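Local coordinates for protein dipicolinate synthase subunit A (Bacillus halodurans, PDB 3D4O) that probably takes part in making dipicolinic acid, the spore compound of bacilli, as the putative NAD(P)-dependent oxidoreductase subunit of dipicolinate synthase, at residues 54-59 against 91-96; 99-104 against 121-126; 157-162 against 209-214. All coordinates share one frame; numbering follows the deposited sequence.

Contact 1 of 3, residues 54-59 against 91-96; sequences VDWNTV and IEKTPN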
loop_
_atom_site.group_PDB
_atom_site.type_symbol
_atom_site.label_atom_id
_atom_site.label_comp_id
_atom_site.label_asym_id
_atom_site.label_seq_id
_atom_site.Cartn_x
_atom_site.Cartn_y
_atom_site.Cartn_z
ATOM N N VAL C 54 24.633 28.851 14.355
ATOM C CA VAL C 54 23.602 28.922 15.412
ATOM C C VAL C 54 24.113 29.711 16.611
ATOM O O VAL C 54 25.280 29.622 16.980
ATOM C CB VAL C 54 23.077 27.500 15.805
ATOM C CG1 VAL C 54 22.043 27.560 16.926
ATOM C CG2 VAL C 54 22.458 26.803 14.590
ATOM N N ASP C 55 23.227 30.531 17.159
ATOM C CA ASP C 55 23.513 31.395 18.326
ATOM C C ASP C 55 23.015 30.676 19.563
ATOM O O ASP C 55 21.985 31.033 20.154
ATOM C CB ASP C 55 22.806 32.746 18.157
ATOM C CG ASP C 55 22.984 33.668 19.353
ATOM O OD1 ASP C 55 23.994 33.561 20.082
ATOM O OD2 ASP C 55 22.097 34.519 19.558
ATOM N N TRP C 56 23.810 29.698 19.980
ATOM C CA TRP C 56 23.414 28.750 21.043
ATOM C C TRP C 56 23.009 29.352 22.370
ATOM O O TRP C 56 22.112 28.836 23.016
ATOM C CB TRP C 56 24.476 27.655 21.288
ATOM C CG TRP C 56 24.801 26.854 20.071
ATOM C CD1 TRP C 56 25.917 26.968 19.281
ATOM C CD2 TRP C 56 23.972 25.874 19.450
ATOM N NE1 TRP C 56 25.842 26.093 18.224
ATOM C CE2 TRP C 56 24.658 25.409 18.307
ATOM C CE3 TRP C 56 22.721 25.329 19.758
ATOM C CZ2 TRP C 56 24.135 24.427 17.478
ATOM C CZ3 TRP C 56 22.207 24.352 18.932
ATOM C CH2 TRP C 56 22.905 23.916 17.801
ATOM N N ASN C 57 23.663 30.432 22.775
ATOM C CA ASN C 57 23.386 31.018 24.108
ATOM C C ASN C 57 22.087 31.840 24.189
ATOM O O ASN C 57 21.804 32.465 25.211
ATOM C CB ASN C 57 24.617 31.729 24.737
ATOM C CG ASN C 57 25.152 32.857 23.910
ATOM O OD1 ASN C 57 24.445 33.419 23.074
ATOM N ND2 ASN C 57 26.419 33.212 24.139
ATOM N N THR C 58 21.272 31.780 23.134
ATOM C CA THR C 58 19.973 32.508 23.135
ATOM C C THR C 58 18.783 31.600 22.813
ATOM O O THR C 58 17.626 32.023 22.763
ATOM C CB THR C 58 19.982 33.713 22.167
ATOM O OG1 THR C 58 20.219 33.269 20.825
ATOM C CG2 THR C 58 21.065 34.709 22.570
ATOM N N VAL C 59 19.103 30.331 22.647
ATOM C CA VAL C 59 18.153 29.280 22.272
ATOM C C VAL C 59 17.420 28.666 23.452
ATOM O O VAL C 59 18.037 28.091 24.350
ATOM C CB VAL C 59 18.906 28.174 21.527
ATOM C CG1 VAL C 59 18.031 26.986 21.313
ATOM C CG2 VAL C 59 19.492 28.749 20.212
ATOM N N ILE C 91 25.601 22.121 22.692
ATOM C CA ILE C 91 24.539 22.016 23.705
ATOM C C ILE C 91 24.855 22.753 25.000
ATOM O O ILE C 91 23.952 23.287 25.646
ATOM C CB ILE C 91 24.147 20.538 23.916
ATOM C CG1 ILE C 91 23.515 20.039 22.616
ATOM C CG2 ILE C 91 23.124 20.362 25.038
ATOM C CD1 ILE C 91 23.238 18.573 22.563
ATOM N N GLU C 92 26.148 22.857 25.317
ATOM C CA GLU C 92 26.615 23.496 26.570
ATOM C C GLU C 92 26.606 25.009 26.437
ATOM O O GLU C 92 26.729 25.744 27.433
ATOM C CB GLU C 92 28.043 23.066 26.926
ATOM C CG GLU C 92 29.114 23.934 26.257
ATOM C CD GLU C 92 30.463 23.325 26.281
ATOM O OE1 GLU C 92 30.637 22.300 26.975
ATOM O OE2 GLU C 92 31.338 23.875 25.584
ATOM N N LYS C 93 26.540 25.464 25.187
ATOM C CA LYS C 93 26.476 26.896 24.901
ATOM C C LYS C 93 25.067 27.390 25.133
ATOM O O LYS C 93 24.844 28.584 25.232
ATOM C CB LYS C 93 26.916 27.279 23.482
ATOM C CG LYS C 93 28.384 27.714 23.343
ATOM C CD LYS C 93 29.302 26.623 22.839
ATOM C CE LYS C 93 29.004 26.287 21.372
ATOM N NZ LYS C 93 29.821 25.168 20.808
ATOM N N THR C 94 24.112 26.465 25.236
ATOM C CA THR C 94 22.706 26.857 25.421
ATOM C C THR C 94 22.465 27.359 26.846
ATOM O O THR C 94 23.288 27.136 27.734
ATOM C CB THR C 94 21.712 25.723 25.059
ATOM O OG1 THR C 94 21.842 24.635 25.978
ATOM C CG2 THR C 94 21.937 25.223 23.618
ATOM N N PRO C 95 21.372 28.104 27.058
ATOM C CA PRO C 95 21.060 28.523 28.411
ATOM C C PRO C 95 20.624 27.338 29.228
ATOM O O PRO C 95 20.209 26.307 28.691
ATOM C CB PRO C 95 19.895 29.504 28.234
ATOM C CG PRO C 95 19.853 29.841 26.791
ATOM C CD PRO C 95 20.446 28.685 26.075
ATOM N N ASN C 96 20.741 27.500 30.534
ATOM C CA ASN C 96 20.421 26.435 31.491
ATOM C C ASN C 96 19.054 25.828 31.257
ATOM O O ASN C 96 18.868 24.621 31.362
ATOM C CB ASN C 96 20.509 26.970 32.934
#

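Contact 2 of 3, residues 99-104 against 121-126; sequences VVYSGI and VKLMER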
loop_
_atom_site.group_PDB
_atom_site.type_symbol
_atom_site.label_atom_id
_atom_site.label_comp_id
_atom_site.label_asym_id
_atom_site.label_seq_id
_atom_site.Cartn_x
_atom_site.Cartn_y
_atom_site.Cartn_z
ATOM N N VAL C 99 15.707 23.314 26.470
ATOM C CA VAL C 99 15.173 21.953 26.393
ATOM C C VAL C 99 15.278 21.411 24.970
ATOM O O VAL C 99 15.039 22.107 23.979
ATOM C CB VAL C 99 13.687 21.895 26.867
ATOM C CG1 VAL C 99 13.106 20.505 26.730
ATOM C CG2 VAL C 99 13.579 22.394 28.293
ATOM N N VAL C 100 15.657 20.145 24.914
ATOM C CA VAL C 100 15.796 19.447 23.665
ATOM C C VAL C 100 14.608 18.551 23.518
ATOM O O VAL C 100 14.247 17.837 24.447
ATOM C CB VAL C 100 17.048 18.577 23.657
ATOM C CG1 VAL C 100 17.182 17.910 22.305
ATOM C CG2 VAL C 100 18.258 19.419 23.986
ATOM N N TYR C 101 13.989 18.617 22.348
ATOM C CA TYR C 101 12.813 17.786 22.021
ATOM C C TYR C 101 13.099 16.802 20.906
ATOM O O TYR C 101 13.606 17.146 19.848
ATOM C CB TYR C 101 11.587 18.650 21.596
ATOM C CG TYR C 101 10.976 19.469 22.711
ATOM C CD1 TYR C 101 11.431 20.750 22.985
ATOM C CD2 TYR C 101 9.924 18.959 23.482
ATOM C CE1 TYR C 101 10.876 21.507 24.010
ATOM C CE2 TYR C 101 9.363 19.696 24.508
ATOM C CZ TYR C 101 9.846 20.972 24.771
ATOM O OH TYR C 101 9.292 21.727 25.774
ATOM N N SER C 102 12.735 15.564 21.144
ATOM C CA SER C 102 12.904 14.536 20.131
ATOM C C SER C 102 11.666 13.628 20.111
ATOM O O SER C 102 10.684 13.839 20.833
ATOM C CB SER C 102 14.171 13.719 20.435
ATOM O OG SER C 102 14.482 12.812 19.397
ATOM N N GLY C 103 11.730 12.622 19.260
ATOM C CA GLY C 103 10.679 11.595 19.203
ATOM C C GLY C 103 11.206 10.537 20.154
ATOM O O GLY C 103 10.641 10.257 21.230
ATOM N N ILE C 104 12.352 10.013 19.749
ATOM C CA ILE C 104 13.099 9.009 20.509
ATOM C C ILE C 104 14.496 9.498 20.755
ATOM O O ILE C 104 14.905 10.557 20.292
ATOM C CB ILE C 104 13.195 7.627 19.781
ATOM C CG1 ILE C 104 14.039 7.698 18.508
ATOM C CG2 ILE C 104 11.812 7.067 19.425
ATOM C CD1 ILE C 104 13.826 6.479 17.573
ATOM N N VAL C 121 13.177 15.799 26.192
ATOM C CA VAL C 121 11.818 15.333 26.043
ATOM C C VAL C 121 11.692 14.468 24.797
ATOM O O VAL C 121 11.898 14.895 23.676
ATOM C CB VAL C 121 10.832 16.503 25.984
ATOM C CG1 VAL C 121 9.427 15.986 25.718
ATOM C CG2 VAL C 121 10.880 17.282 27.275
ATOM N N LYS C 122 11.348 13.223 25.043
ATOM C CA LYS C 122 11.140 12.239 24.010
ATOM C C LYS C 122 9.641 12.129 23.817
ATOM O O LYS C 122 8.948 11.450 24.590
ATOM C CB LYS C 122 11.731 10.891 24.432
ATOM C CG LYS C 122 13.256 10.863 24.486
ATOM C CD LYS C 122 13.767 9.568 25.089
ATOM C CE LYS C 122 13.834 9.614 26.620
ATOM N NZ LYS C 122 14.925 10.505 27.129
ATOM N N LEU C 123 9.156 12.797 22.778
ATOM C CA LEU C 123 7.721 12.886 22.526
ATOM C C LEU C 123 7.053 11.546 22.350
ATOM O O LEU C 123 5.851 11.401 22.645
ATOM C CB LEU C 123 7.398 13.799 21.322
ATOM C CG LEU C 123 7.792 15.281 21.536
ATOM C CD1 LEU C 123 7.478 16.113 20.284
ATOM C CD2 LEU C 123 7.132 15.902 22.804
HETATM N N MSE C 124 7.816 10.549 21.928
HETATM C CA MSE C 124 7.222 9.221 21.663
HETATM C C MSE C 124 6.962 8.433 22.940
HETATM O O MSE C 124 6.344 7.382 22.907
HETATM C CB MSE C 124 8.031 8.409 20.648
HETATM C CG MSE C 124 7.974 9.023 19.246
HETATM SE SE MSE C 124 6.156 8.888 18.495
HETATM C CE MSE C 124 6.313 6.993 18.209
ATOM N N GLU C 125 7.398 8.971 24.065
ATOM C CA GLU C 125 7.128 8.328 25.360
ATOM C C GLU C 125 5.780 8.757 25.904
ATOM O O GLU C 125 5.352 8.292 26.954
ATOM C CB GLU C 125 8.207 8.635 26.392
ATOM C CG GLU C 125 9.440 7.859 26.097
ATOM C CD GLU C 125 10.560 8.113 27.069
ATOM O OE1 GLU C 125 10.440 8.968 27.969
ATOM O OE2 GLU C 125 11.590 7.448 26.892
ATOM N N ARG C 126 5.139 9.690 25.217
ATOM C CA ARG C 126 3.814 10.122 25.652
ATOM C C ARG C 126 2.868 9.153 24.979
ATOM O O ARG C 126 2.759 9.119 23.757
ATOM C CB ARG C 126 3.497 11.556 25.265
ATOM C CG ARG C 126 4.554 12.579 25.673
ATOM C CD ARG C 126 3.913 13.905 26.070
ATOM N NE ARG C 126 2.660 14.101 25.355
ATOM C CZ ARG C 126 1.814 15.095 25.564
ATOM N NH1 ARG C 126 2.083 16.013 26.491
ATOM N NH2 ARG C 126 0.694 15.159 24.830
#

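Contact 3 of 3, residues 157-162 against 209-214; sequences NVAVLG and QELRDV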
loop_
_atom_site.group_PDB
_atom_site.type_symbol
_atom_site.label_atom_id
_atom_site.label_comp_id
_atom_site.label_asym_id
_atom_site.label_seq_id
_atom_site.Cartn_x
_atom_site.Cartn_y
_atom_site.Cartn_z
ATOM N N ASN C 157 -2.011 -15.138 5.703
ATOM C CA ASN C 157 -1.659 -15.345 7.093
ATOM C C ASN C 157 -0.708 -14.264 7.519
ATOM O O ASN C 157 0.405 -14.200 7.029
ATOM C CB ASN C 157 -1.003 -16.709 7.296
ATOM C CG ASN C 157 -1.994 -17.861 7.103
ATOM O OD1 ASN C 157 -3.214 -17.692 7.236
ATOM N ND2 ASN C 157 -1.467 -19.030 6.809
ATOM N N VAL C 158 -1.148 -13.430 8.453
ATOM C CA VAL C 158 -0.341 -12.306 8.935
ATOM C C VAL C 158 -0.129 -12.361 10.413
ATOM O O VAL C 158 -1.067 -12.527 11.170
ATOM C CB VAL C 158 -1.048 -10.949 8.608
ATOM C CG1 VAL C 158 -0.288 -9.738 9.223
ATOM C CG2 VAL C 158 -1.217 -10.801 7.097
ATOM N N ALA C 159 1.126 -12.269 10.812
ATOM C CA ALA C 159 1.515 -12.247 12.233
ATOM C C ALA C 159 2.027 -10.879 12.582
ATOM O O ALA C 159 2.743 -10.243 11.779
ATOM C CB ALA C 159 2.599 -13.250 12.538
ATOM N N VAL C 160 1.584 -10.405 13.740
ATOM C CA VAL C 160 2.127 -9.176 14.334
ATOM C C VAL C 160 2.767 -9.600 15.649
ATOM O O VAL C 160 2.187 -10.369 16.428
ATOM C CB VAL C 160 1.097 -8.078 14.601
ATOM C CG1 VAL C 160 1.780 -6.888 15.300
ATOM C CG2 VAL C 160 0.392 -7.592 13.326
ATOM N N LEU C 161 3.981 -9.129 15.882
ATOM C CA LEU C 161 4.725 -9.481 17.099
ATOM C C LEU C 161 4.689 -8.260 17.992
ATOM O O LEU C 161 5.192 -7.192 17.627
ATOM C CB LEU C 161 6.157 -9.878 16.786
ATOM C CG LEU C 161 6.295 -11.026 15.785
ATOM C CD1 LEU C 161 7.776 -11.346 15.549
ATOM C CD2 LEU C 161 5.536 -12.283 16.188
ATOM N N GLY C 162 3.986 -8.424 19.104
ATOM C CA GLY C 162 3.810 -7.381 20.112
ATOM C C GLY C 162 2.441 -6.758 20.082
ATOM O O GLY C 162 1.879 -6.524 19.010
ATOM N N GLN C 209 7.460 -22.053 15.750
ATOM C CA GLN C 209 6.369 -22.979 15.392
ATOM C C GLN C 209 5.248 -22.213 14.743
ATOM O O GLN C 209 4.709 -22.597 13.708
ATOM C CB GLN C 209 5.866 -23.708 16.646
ATOM C CG GLN C 209 4.510 -24.377 16.539
ATOM C CD GLN C 209 4.036 -24.885 17.921
ATOM O OE1 GLN C 209 4.819 -25.484 18.687
ATOM N NE2 GLN C 209 2.772 -24.618 18.249
ATOM N N GLU C 210 4.942 -21.071 15.313
ATOM C CA GLU C 210 3.736 -20.343 14.885
ATOM C C GLU C 210 3.861 -19.585 13.567
ATOM O O GLU C 210 2.845 -19.355 12.875
ATOM C CB GLU C 210 3.241 -19.439 16.012
ATOM C CG GLU C 210 2.877 -20.259 17.239
ATOM C CD GLU C 210 1.711 -21.191 16.980
ATOM O OE1 GLU C 210 0.817 -20.843 16.158
ATOM O OE2 GLU C 210 1.693 -22.261 17.612
ATOM N N LEU C 211 5.092 -19.300 13.173
ATOM C CA LEU C 211 5.338 -18.484 11.967
ATOM C C LEU C 211 5.680 -19.266 10.722
ATOM O O LEU C 211 6.050 -18.687 9.695
ATOM C CB LEU C 211 6.449 -17.446 12.204
ATOM C CG LEU C 211 6.210 -16.364 13.268
ATOM C CD1 LEU C 211 7.298 -15.290 13.174
ATOM C CD2 LEU C 211 4.851 -15.755 13.150
ATOM N N ARG C 212 5.591 -20.581 10.825
ATOM C CA ARG C 212 5.974 -21.449 9.713
ATOM C C ARG C 212 5.027 -21.379 8.522
ATOM O O ARG C 212 5.379 -21.803 7.423
ATOM C CB ARG C 212 6.246 -22.893 10.172
ATOM C CG ARG C 212 5.108 -23.711 10.691
ATOM C CD ARG C 212 5.678 -24.845 11.547
ATOM N N ASP C 213 3.851 -20.800 8.730
ATOM C CA ASP C 213 2.878 -20.660 7.640
ATOM C C ASP C 213 2.492 -19.211 7.381
ATOM O O ASP C 213 1.547 -18.910 6.652
ATOM C CB ASP C 213 1.618 -21.491 7.903
ATOM C CG ASP C 213 0.888 -21.082 9.169
ATOM O OD1 ASP C 213 1.420 -20.232 9.919
ATOM O OD2 ASP C 213 -0.218 -21.619 9.415
ATOM N N VAL C 214 3.256 -18.316 7.975
ATOM C CA VAL C 214 2.986 -16.884 7.866
ATOM C C VAL C 214 3.515 -16.259 6.599
ATOM O O VAL C 214 4.680 -16.456 6.193
ATOM C CB VAL C 214 3.481 -16.143 9.122
ATOM C CG1 VAL C 214 3.394 -14.672 8.946
ATOM C CG2 VAL C 214 2.611 -16.611 10.299
#

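Contact 1 of 3, residues 54-59 against 91-96
Trp56 sets its CG anti to the carbonyl carbon (chi1 -58°), which carries the indole alongside 91-96, while Lys93 bends at chi2 and chi3, so that its chain crosses the indole obliquely. Trp56 CB touches Lys93 CB at 3.3 Å, and farther out Lys93 CE reaches Trp56 CD1. Thr94 holds CG2 anti to its carbonyl carbon and meets Trp56 CE3 with that methyl at 3.9 Å. Val54 CG1 sits over the centre of one indole face. The other branch of Thr94 turns away from the tryptophan: OG1 bonds to Ile91 O at 2.5 Å, in the carbonyl plane, and Ile91 O also accepts from Thr94 N. Arg118 NE is a further partner of Thr94 OG1. No conventional hydrogen bond joins the two segments; instead Thr94 CA points its hydrogen almost straight at Trp56 O, 3.2 Å away. Pro95 ends the interface, with CD only 3.0 Å from Val59 O and CG near Asn57 O. A 3-10 turn ahead of strand 61-63 is thereby packed against the connection from helix 88-92 to strand 99-102, an arrangement of loops at the N-terminal ends of neighbouring parallel strands in a Rossmann-like alpha/beta domain.

Contact 2 of 3, residues 99-104 against 121-126
Four backbone hydrogen bonds join 99-104 to 121-126. Val121 N donates to Val100 O and Ser102 N to Val121 O (2.7 Å), both nearly straight and nearly along the C=O axis, so Val121 is gripped through both its backbone polar groups as in a regular parallel pair. Leu123 N then bonds to Ser102 O at 2.7 Å, but from 31° above the carbonyl plane, as the chain leaves the strand for a 3-10 turn. Met124 N follows, reaching Gly103 O at 2.9 Å in the carbonyl plane, on a lone pair. Beside this path Ser102, its OG anti to the backbone N, makes a very short bond of 2.5 Å from OG to Ile104 O, tying down the turn after the strand.

On the face carrying Tyr101 and Val121 the two side chains run side by side and point the same way. The CD2-CE2 side of the phenol ring lies against the valine, CD2 being 3.6 Å from Val121 CB. Val121 CG2 turns back to Val99 CG1, and Leu123 CD2 stands at the ring edge, 4.2 Å from Tyr101 CD2. Leu285, Leu288 and Leu289 of helix 274-289 also pack on Tyr101. Toward the loop, the selenomethionine Met124 lays CB over Gly103 O at 3.3 Å, and the same CB makes an apolar contact with Ile104 CG2, the two side chains lying side by side, while Lys122 CB also approaches that oxygen of Gly103.

The pair closes the beta-alpha-beta unit of strand 99-102, helix 107-116 and strand 119-122. Its chemistry is main-chain pairing carried past the end of the sheet: the carbonyls of Ser102 and Gly103 stay satisfied by the first amides of the turn, as the chain turns off toward helix 127-148, while helix 274-289 packs on the Tyr101 side of the apolar face.

Contact 3 of 3, residues 157-162 against 209-214
Asn157 leaves strand 157-161 with its CB directed toward the turn at 211-214, and CB already lies 3.4 Å from Asp213 O. CG, anti to the carbonyl carbon (chi1 -69°), swings the amide toward the Asp213 carbonyl, CG itself staying farther from that oxygen than CB or ND2. At the tip ND2 donates to that same Asp213 O at 3.0 Å along a nearly straight N-H direction (168°). The oxygen lies in the amide plane of Asn157, yet the donor stands 41° above the carbonyl plane of Asp213, so the bond misses the lone pairs. Past it, the Asp213 side chain crosses the asparagine at about a right angle, with OD2 3.9 Å from ND2. Asp213 OD1 forms a long, weak ion pair with Lys182, whose NZ also binds Glu210 O.

Two residues farther along the strand, on the same side, Ala159 offers its methyl to the apolar part of the turn. Leu211 extends its chain so that CD2 presses on Ala159 CB at 3.4 Å, tighter than usual for two carbons. Val214 meets the same methyl next to Leu211: CG1, anti to the backbone N, lies 3.9 Å from Ala159 CB and also 3.6 Å from Asn157 O, and CG2 approaches that methyl too. Phe202 and Cys217 pack on Leu211 as well.

The turn is a type I beta turn from Leu211 to Val214, drawn in by a weak bond from Val214 N to Leu211 O. It follows helix 207-210 and feeds strand 216-219, which pairs with strand 157-161. The strand runs on to Gly162, the first glycine of a sequence that resembles the GxGxxG motif of Rossmann folds. This placement, a first central strand covered by the helix-to-strand turn that leads into its neighbour, is consistent with a Rossmann-type dinucleotide-binding domain.

Overall arrangement
The three contacts follow in series along the chain. Contacts 1 and 2, centres about 19 Å apart, share the N-terminal domain, contact 1 in loops leading into strands 61-63 and 99-102 of its parallel sheet, contact 2 within that sheet at strand 119-122, outermost in this chain. Contact 3 belongs to a second parallel sheet of the same 3-2-1-4-5-6 strand order, centred about 32 Å from contact 2 and 49 Å from contact 1. Contacts 1 and 2 thus report on one Rossmann-like domain and contact 3 on the other, of alanine dehydrogenase/PNT type, where dinucleotide binding is only probable; helix 274-289, late in the chain, returns to pack on the first domain at Tyr101.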